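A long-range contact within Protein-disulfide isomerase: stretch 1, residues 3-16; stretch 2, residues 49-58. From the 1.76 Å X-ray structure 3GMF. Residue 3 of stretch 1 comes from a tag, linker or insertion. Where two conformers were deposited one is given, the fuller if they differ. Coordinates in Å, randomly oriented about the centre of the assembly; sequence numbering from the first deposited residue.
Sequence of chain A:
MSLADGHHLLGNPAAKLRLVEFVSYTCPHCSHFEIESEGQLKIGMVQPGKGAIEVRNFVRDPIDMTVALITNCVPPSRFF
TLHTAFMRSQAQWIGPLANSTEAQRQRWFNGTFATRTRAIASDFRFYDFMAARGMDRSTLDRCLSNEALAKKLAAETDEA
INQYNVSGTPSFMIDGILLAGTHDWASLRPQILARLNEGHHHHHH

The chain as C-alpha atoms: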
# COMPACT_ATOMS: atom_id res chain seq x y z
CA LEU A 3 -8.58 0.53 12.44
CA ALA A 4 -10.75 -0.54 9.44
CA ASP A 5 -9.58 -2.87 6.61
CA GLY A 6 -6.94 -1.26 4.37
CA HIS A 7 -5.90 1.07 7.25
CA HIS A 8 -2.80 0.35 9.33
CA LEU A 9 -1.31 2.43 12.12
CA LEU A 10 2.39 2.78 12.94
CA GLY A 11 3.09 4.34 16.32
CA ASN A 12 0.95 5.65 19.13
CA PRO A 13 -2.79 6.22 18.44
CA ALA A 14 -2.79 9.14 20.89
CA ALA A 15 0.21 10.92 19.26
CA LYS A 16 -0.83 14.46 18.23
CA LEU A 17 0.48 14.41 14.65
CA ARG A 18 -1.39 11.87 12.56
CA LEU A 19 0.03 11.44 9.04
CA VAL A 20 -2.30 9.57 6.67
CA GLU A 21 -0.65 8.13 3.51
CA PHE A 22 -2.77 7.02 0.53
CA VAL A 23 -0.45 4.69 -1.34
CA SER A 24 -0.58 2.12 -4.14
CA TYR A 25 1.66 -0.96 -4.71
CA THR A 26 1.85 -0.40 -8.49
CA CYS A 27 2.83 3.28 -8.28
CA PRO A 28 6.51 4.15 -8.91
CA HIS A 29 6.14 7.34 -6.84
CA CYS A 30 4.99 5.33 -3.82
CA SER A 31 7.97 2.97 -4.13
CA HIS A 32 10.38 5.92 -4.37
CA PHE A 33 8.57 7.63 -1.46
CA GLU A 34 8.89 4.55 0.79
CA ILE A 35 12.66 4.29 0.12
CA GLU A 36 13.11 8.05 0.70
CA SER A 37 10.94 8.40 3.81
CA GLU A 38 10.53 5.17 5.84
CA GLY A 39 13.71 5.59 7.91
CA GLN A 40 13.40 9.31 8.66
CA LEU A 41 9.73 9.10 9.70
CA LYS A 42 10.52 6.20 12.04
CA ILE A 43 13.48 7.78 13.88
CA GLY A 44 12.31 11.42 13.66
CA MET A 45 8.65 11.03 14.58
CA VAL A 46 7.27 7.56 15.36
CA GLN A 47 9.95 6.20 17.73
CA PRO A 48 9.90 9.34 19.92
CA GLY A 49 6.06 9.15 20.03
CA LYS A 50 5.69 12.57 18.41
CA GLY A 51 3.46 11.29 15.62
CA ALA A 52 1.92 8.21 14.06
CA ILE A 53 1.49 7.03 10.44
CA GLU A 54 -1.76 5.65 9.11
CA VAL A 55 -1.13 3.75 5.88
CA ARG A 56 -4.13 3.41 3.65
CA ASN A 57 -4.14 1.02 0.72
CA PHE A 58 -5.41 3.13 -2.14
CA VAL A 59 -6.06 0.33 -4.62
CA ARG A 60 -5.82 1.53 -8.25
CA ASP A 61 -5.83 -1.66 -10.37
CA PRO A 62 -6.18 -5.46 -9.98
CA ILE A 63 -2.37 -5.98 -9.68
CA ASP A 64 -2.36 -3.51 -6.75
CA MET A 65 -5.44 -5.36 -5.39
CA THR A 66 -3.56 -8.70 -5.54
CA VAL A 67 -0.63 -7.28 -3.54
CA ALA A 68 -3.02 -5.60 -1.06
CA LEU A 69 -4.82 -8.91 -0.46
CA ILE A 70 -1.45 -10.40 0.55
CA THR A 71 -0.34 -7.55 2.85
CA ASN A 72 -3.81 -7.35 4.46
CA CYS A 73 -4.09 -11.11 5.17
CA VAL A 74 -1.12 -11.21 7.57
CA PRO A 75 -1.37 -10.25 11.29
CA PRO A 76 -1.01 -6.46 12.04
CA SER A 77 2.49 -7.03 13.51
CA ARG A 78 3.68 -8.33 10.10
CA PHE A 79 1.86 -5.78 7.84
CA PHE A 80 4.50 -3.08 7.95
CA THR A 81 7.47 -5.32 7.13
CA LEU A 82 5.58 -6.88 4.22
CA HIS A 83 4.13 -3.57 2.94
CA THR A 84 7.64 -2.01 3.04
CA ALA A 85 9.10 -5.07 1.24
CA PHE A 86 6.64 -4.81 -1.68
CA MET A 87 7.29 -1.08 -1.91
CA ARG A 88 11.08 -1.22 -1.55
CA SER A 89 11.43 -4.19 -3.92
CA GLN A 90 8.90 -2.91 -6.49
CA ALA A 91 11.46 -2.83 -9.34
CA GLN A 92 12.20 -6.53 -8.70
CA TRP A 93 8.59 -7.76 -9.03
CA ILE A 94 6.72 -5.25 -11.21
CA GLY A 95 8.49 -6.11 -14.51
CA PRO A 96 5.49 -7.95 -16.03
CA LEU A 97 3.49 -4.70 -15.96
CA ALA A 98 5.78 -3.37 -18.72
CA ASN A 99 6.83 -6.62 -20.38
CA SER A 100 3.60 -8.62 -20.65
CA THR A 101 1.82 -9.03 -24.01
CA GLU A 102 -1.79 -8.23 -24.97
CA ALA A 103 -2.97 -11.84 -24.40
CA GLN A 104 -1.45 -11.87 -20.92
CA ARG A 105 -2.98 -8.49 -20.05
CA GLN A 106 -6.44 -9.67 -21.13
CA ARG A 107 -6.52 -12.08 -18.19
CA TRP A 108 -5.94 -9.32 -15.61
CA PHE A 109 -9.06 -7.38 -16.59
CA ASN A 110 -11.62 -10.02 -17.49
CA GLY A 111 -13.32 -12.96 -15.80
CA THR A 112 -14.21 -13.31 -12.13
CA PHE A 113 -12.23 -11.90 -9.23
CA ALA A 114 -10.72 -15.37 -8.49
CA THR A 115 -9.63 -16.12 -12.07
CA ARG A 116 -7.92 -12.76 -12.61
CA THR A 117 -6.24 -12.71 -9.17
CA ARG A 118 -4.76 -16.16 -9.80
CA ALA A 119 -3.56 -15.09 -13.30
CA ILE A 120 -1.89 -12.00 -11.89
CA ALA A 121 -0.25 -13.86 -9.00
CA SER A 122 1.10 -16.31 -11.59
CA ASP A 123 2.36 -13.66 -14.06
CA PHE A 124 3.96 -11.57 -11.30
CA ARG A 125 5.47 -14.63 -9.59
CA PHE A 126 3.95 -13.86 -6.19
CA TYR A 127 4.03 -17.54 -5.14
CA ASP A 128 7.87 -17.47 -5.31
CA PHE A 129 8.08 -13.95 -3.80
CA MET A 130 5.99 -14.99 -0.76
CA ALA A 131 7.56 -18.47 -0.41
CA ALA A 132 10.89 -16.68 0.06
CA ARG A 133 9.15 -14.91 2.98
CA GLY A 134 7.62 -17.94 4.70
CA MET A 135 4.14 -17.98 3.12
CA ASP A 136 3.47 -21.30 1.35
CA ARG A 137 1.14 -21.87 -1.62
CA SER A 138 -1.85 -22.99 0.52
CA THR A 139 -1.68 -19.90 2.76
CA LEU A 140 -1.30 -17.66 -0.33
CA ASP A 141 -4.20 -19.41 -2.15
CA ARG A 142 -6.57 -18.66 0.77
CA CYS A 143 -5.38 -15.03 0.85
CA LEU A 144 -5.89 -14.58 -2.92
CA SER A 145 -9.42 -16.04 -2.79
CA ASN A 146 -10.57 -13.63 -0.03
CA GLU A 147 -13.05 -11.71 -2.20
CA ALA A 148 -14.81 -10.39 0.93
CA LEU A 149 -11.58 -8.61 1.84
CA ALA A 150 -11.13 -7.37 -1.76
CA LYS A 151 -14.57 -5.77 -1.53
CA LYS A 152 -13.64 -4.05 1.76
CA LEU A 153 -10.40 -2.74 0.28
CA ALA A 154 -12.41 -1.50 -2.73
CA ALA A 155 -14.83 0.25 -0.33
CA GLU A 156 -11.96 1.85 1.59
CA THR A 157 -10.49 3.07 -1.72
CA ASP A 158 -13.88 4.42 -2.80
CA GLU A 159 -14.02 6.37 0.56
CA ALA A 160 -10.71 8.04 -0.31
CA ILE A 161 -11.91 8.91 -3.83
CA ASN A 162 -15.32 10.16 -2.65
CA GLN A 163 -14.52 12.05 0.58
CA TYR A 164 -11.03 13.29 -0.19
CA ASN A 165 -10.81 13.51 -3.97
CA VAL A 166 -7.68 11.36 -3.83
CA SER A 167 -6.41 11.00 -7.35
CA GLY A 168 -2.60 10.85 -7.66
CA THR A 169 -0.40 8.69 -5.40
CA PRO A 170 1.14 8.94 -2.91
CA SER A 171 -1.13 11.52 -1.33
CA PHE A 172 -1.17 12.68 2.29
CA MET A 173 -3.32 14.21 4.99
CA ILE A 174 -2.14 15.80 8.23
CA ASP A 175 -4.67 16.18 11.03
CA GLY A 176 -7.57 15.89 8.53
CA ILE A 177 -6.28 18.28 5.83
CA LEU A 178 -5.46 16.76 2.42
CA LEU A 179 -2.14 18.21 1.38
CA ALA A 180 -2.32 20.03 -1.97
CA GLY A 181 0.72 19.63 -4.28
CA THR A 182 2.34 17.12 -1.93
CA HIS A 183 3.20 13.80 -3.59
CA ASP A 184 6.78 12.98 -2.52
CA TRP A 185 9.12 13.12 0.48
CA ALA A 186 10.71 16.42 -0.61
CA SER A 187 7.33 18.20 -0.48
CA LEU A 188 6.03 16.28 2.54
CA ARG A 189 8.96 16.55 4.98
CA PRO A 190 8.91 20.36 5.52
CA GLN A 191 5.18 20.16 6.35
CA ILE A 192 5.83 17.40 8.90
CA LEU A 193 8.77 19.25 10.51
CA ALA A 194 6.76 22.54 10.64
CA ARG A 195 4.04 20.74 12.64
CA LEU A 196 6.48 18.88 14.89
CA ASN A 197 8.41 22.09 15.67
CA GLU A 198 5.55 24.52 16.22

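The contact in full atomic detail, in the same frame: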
# COMPACT_ATOMS: atom_id res chain seq x y z
N LEU A 3 -8.20 -0.20 13.69
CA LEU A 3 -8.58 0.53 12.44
C LEU A 3 -9.20 -0.40 11.39
O LEU A 3 -8.93 -1.61 11.39
CB LEU A 3 -7.36 1.28 11.86
CG LEU A 3 -6.63 2.30 12.75
CD1 LEU A 3 -5.68 3.12 11.91
CD2 LEU A 3 -7.58 3.22 13.52
N ALA A 4 -10.03 0.18 10.51
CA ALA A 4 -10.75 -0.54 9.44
C ALA A 4 -9.84 -1.20 8.38
O ALA A 4 -8.66 -0.87 8.29
CB ALA A 4 -11.74 0.40 8.77
N ASP A 5 -10.38 -2.14 7.61
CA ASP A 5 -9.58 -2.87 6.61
C ASP A 5 -8.95 -1.91 5.59
O ASP A 5 -9.58 -0.93 5.18
CB ASP A 5 -10.42 -3.92 5.88
CG ASP A 5 -10.96 -4.98 6.82
OD1 ASP A 5 -10.16 -5.72 7.41
OD2 ASP A 5 -12.18 -5.04 6.98
N GLY A 6 -7.70 -2.18 5.24
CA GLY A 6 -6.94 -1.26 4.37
C GLY A 6 -6.36 -0.06 5.09
O GLY A 6 -5.77 0.80 4.43
N HIS A 7 -6.56 0.03 6.41
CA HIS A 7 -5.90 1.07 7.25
C HIS A 7 -4.96 0.38 8.21
O HIS A 7 -5.34 -0.62 8.84
CB HIS A 7 -6.90 1.84 8.13
CG HIS A 7 -7.97 2.58 7.40
ND1 HIS A 7 -8.17 3.94 7.57
CD2 HIS A 7 -8.96 2.16 6.58
CE1 HIS A 7 -9.22 4.32 6.87
NE2 HIS A 7 -9.71 3.26 6.24
N HIS A 8 -3.75 0.91 8.36
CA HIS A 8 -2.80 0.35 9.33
C HIS A 8 -2.03 1.44 10.04
O HIS A 8 -1.54 2.37 9.39
CB HIS A 8 -1.82 -0.58 8.63
CG HIS A 8 -2.40 -1.93 8.34
ND1 HIS A 8 -3.09 -2.20 7.18
CD2 HIS A 8 -2.41 -3.08 9.06
CE1 HIS A 8 -3.50 -3.46 7.20
NE2 HIS A 8 -3.09 -4.01 8.32
N LEU A 9 -1.92 1.34 11.36
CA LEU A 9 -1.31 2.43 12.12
C LEU A 9 0.06 2.06 12.66
O LEU A 9 0.21 1.03 13.32
CB LEU A 9 -2.23 2.87 13.25
CG LEU A 9 -1.85 4.14 14.02
CD1 LEU A 9 -1.95 5.40 13.18
CD2 LEU A 9 -2.76 4.24 15.24
N LEU A 10 1.04 2.92 12.39
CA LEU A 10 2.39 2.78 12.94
C LEU A 10 2.58 3.84 14.00
O LEU A 10 2.40 5.04 13.74
CB LEU A 10 3.46 2.93 11.84
CG LEU A 10 4.91 2.63 12.26
CD1 LEU A 10 5.03 1.26 12.90
CD2 LEU A 10 5.88 2.76 11.08
N GLY A 11 2.92 3.41 15.21
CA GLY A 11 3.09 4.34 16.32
C GLY A 11 1.85 4.51 17.17
O GLY A 11 0.85 3.81 17.00
N ASN A 12 1.94 5.48 18.08
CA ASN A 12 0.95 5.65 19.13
C ASN A 12 -0.31 6.33 18.63
O ASN A 12 -0.24 7.43 18.09
CB ASN A 12 1.56 6.46 20.29
CG ASN A 12 0.80 6.30 21.59
OD1 ASN A 12 -0.38 6.68 21.69
ND2 ASN A 12 1.46 5.76 22.60
N PRO A 13 -1.48 5.69 18.85
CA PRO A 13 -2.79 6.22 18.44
C PRO A 13 -3.12 7.58 19.03
O PRO A 13 -3.85 8.36 18.41
CB PRO A 13 -3.77 5.16 18.95
CG PRO A 13 -2.97 3.93 19.10
CD PRO A 13 -1.61 4.37 19.50
N ALA A 14 -2.58 7.87 20.22
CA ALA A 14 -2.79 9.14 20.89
C ALA A 14 -1.76 10.23 20.56
O ALA A 14 -1.85 11.34 21.07
CB ALA A 14 -2.87 8.92 22.42
N ALA A 15 -0.78 9.92 19.70
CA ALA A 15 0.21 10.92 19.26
C ALA A 15 -0.50 12.04 18.51
O ALA A 15 -1.43 11.77 17.73
CB ALA A 15 1.27 10.28 18.39
N LYS A 16 -0.10 13.30 18.76
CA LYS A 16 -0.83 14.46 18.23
C LYS A 16 -0.79 14.59 16.71
O LYS A 16 -1.78 14.94 16.09
CB LYS A 16 -0.41 15.77 18.92
CG LYS A 16 1.10 16.06 18.95
CD LYS A 16 1.42 17.56 18.74
CE LYS A 16 1.01 18.45 19.92
NZ LYS A 16 -0.36 19.04 19.78
N GLY A 49 7.47 9.00 19.66
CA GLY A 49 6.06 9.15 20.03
C GLY A 49 5.45 10.50 19.71
O GLY A 49 4.40 10.87 20.26
N LYS A 50 6.10 11.22 18.80
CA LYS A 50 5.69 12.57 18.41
C LYS A 50 4.58 12.55 17.36
O LYS A 50 3.84 13.52 17.19
CB LYS A 50 6.90 13.36 17.91
CG LYS A 50 7.94 13.64 18.99
CD LYS A 50 9.27 14.08 18.39
CE LYS A 50 10.17 14.67 19.48
NZ LYS A 50 11.58 14.85 19.05
N GLY A 51 4.48 11.44 16.64
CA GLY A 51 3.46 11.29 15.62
C GLY A 51 3.28 9.84 15.25
O GLY A 51 4.10 9.00 15.62
N ALA A 52 2.22 9.56 14.50
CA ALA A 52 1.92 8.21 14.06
C ALA A 52 1.57 8.25 12.56
O ALA A 52 1.13 9.27 12.06
CB ALA A 52 0.75 7.65 14.85
N ILE A 53 1.74 7.11 11.89
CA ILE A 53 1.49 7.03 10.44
C ILE A 53 0.38 6.03 10.17
O ILE A 53 0.49 4.87 10.54
CB ILE A 53 2.72 6.60 9.63
CG1 ILE A 53 3.91 7.53 9.93
CG2 ILE A 53 2.40 6.62 8.13
CD1 ILE A 53 5.22 6.99 9.48
N GLU A 54 -0.66 6.50 9.50
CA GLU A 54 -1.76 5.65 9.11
C GLU A 54 -1.63 5.37 7.61
O GLU A 54 -1.81 6.26 6.79
CB GLU A 54 -3.08 6.34 9.38
CG GLU A 54 -4.28 5.50 9.09
CD GLU A 54 -5.55 6.20 9.52
OE1 GLU A 54 -5.51 7.00 10.49
OE2 GLU A 54 -6.59 5.96 8.90
N VAL A 55 -1.30 4.13 7.28
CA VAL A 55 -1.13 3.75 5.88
C VAL A 55 -2.46 3.25 5.37
O VAL A 55 -3.06 2.35 5.95
CB VAL A 55 -0.03 2.68 5.73
CG1 VAL A 55 0.01 2.11 4.30
CG2 VAL A 55 1.31 3.28 6.10
N ARG A 56 -2.93 3.88 4.30
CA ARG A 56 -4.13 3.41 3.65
C ARG A 56 -3.81 2.86 2.28
O ARG A 56 -3.09 3.49 1.47
CB ARG A 56 -5.21 4.48 3.59
CG ARG A 56 -5.67 4.98 4.95
CD ARG A 56 -6.66 6.09 4.75
NE ARG A 56 -7.05 6.72 6.00
CZ ARG A 56 -8.04 7.61 6.11
NH1 ARG A 56 -8.76 7.95 5.05
NH2 ARG A 56 -8.30 8.13 7.29
N ASN A 57 -4.32 1.66 2.03
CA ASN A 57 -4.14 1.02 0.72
C ASN A 57 -5.13 1.64 -0.25
O ASN A 57 -6.33 1.35 -0.23
CB ASN A 57 -4.34 -0.49 0.82
CG ASN A 57 -3.34 -1.14 1.74
OD1 ASN A 57 -3.71 -1.72 2.77
ND2 ASN A 57 -2.09 -1.06 1.39
N PHE A 58 -4.60 2.50 -1.11
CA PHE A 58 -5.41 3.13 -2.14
C PHE A 58 -5.25 2.25 -3.37
O PHE A 58 -4.25 2.36 -4.10
CB PHE A 58 -4.90 4.54 -2.40
CG PHE A 58 -5.76 5.32 -3.35
CD1 PHE A 58 -6.94 5.90 -2.91
CD2 PHE A 58 -5.38 5.46 -4.69
CE1 PHE A 58 -7.74 6.62 -3.80
CE2 PHE A 58 -6.16 6.19 -5.59
CZ PHE A 58 -7.34 6.77 -5.14
O HOH W 1 -3.00 -0.45 5.33
O HOH W 2 4.31 7.18 17.69
O HOH W 3 2.63 12.97 20.55

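Two segments of the chain pair as antiparallel strands. The touching residues are at least 34 apart in sequence. Residues 7-10 run against residues 51-57, at 159° between their directions. Together the two stretches bury 709 Å².

The backbone does most of the joining. His8 and Val55 form a hydrogen-bonded pair: His8 N donates to Val55 O at 2.9 Å, and Val55 N donates to His8 O at 2.8 Å. Two residues on, Leu10 N donates to Ile53 O at 2.7 Å and Ile53 N to Leu10 O at 2.9 Å. Asn57 N also donates to Gly6 O at 2.9 Å. His7 with Arg56 and Leu9 with Glu54 are the non-hydrogen-bonded pairs between these rungs. Their close CA atoms make CA-H...O contacts instead, such as Arg56 CA to Gly6 O at 3.2 Å and Leu9 CA to Ile53 O at 3.4 Å.

The polar side-chain contacts lie on the face that carries His7, Leu9, Glu54 and Arg56. His7 ND1 donates to Glu54 OE2 at 2.9 Å, and this oxygen sits at the edge of the imidazole, where a ring nitrogen can reach it. The same oxygen takes a salt bridge from Arg56 NE at 3.0 Å. Glu54 is extended, with chi1 and chi2 both t, which carries its carboxylate out to both partners. A buried carboxylate is well served by such donors. Leu3, a tag residue, brings its CD1 to 3.9 Å from Glu54 CD. Arg56 also lays its aliphatic part over the His7 ring: Arg56 CG is 4.1 Å from the ring centroid, a CH-pi contact over the face.

Apolar contacts add to these. Leu9 CD1 meets Ala52 CB at 3.9 Å. On the other face of the sheet, Leu10 CB lies 4.3 Å from Ile53 CB. Beyond the strand, a type I turn from Asn12 to Ala15 brings the chain back to stretch 2. The turn is closed by Ala15 N to Asn12 O at 3.0 Å, and Asn12 OD1 accepts from Ala14 N at 2.9 Å. Ala15 CB then packs 3.7 Å from Gly51 CA and 4.4 Å from Ala52 CB. Ala15 and Ala52 each present only a methyl here, and Gly51 has no side chain.

The glycines fit their backbone. Gly6 and Gly49 have positive phi; Gly6 lies in a type II turn from Ala4 to His7, and Gly49 ends a helix in a Schellman motif. At Gly11 a CB would point toward stretch 2, 3.3 Å from Gly51 O and 3.4 Å from Ala52 CA, and would jam against the preceding carbonyl.

Three waters bridge the two stretches. Water 1 donates to Val55 O and Asn57 OD1, each at 2.9 Å, and hydrogen-bonds His8 ND1 at 2.5 Å. Water 2 accepts from Asn12 N at 2.9 Å and donates to Gly51 O at 2.8 Å. Water 3 links Lys16 N, at 3.3 Å, to Gly49 O, at 2.8 Å.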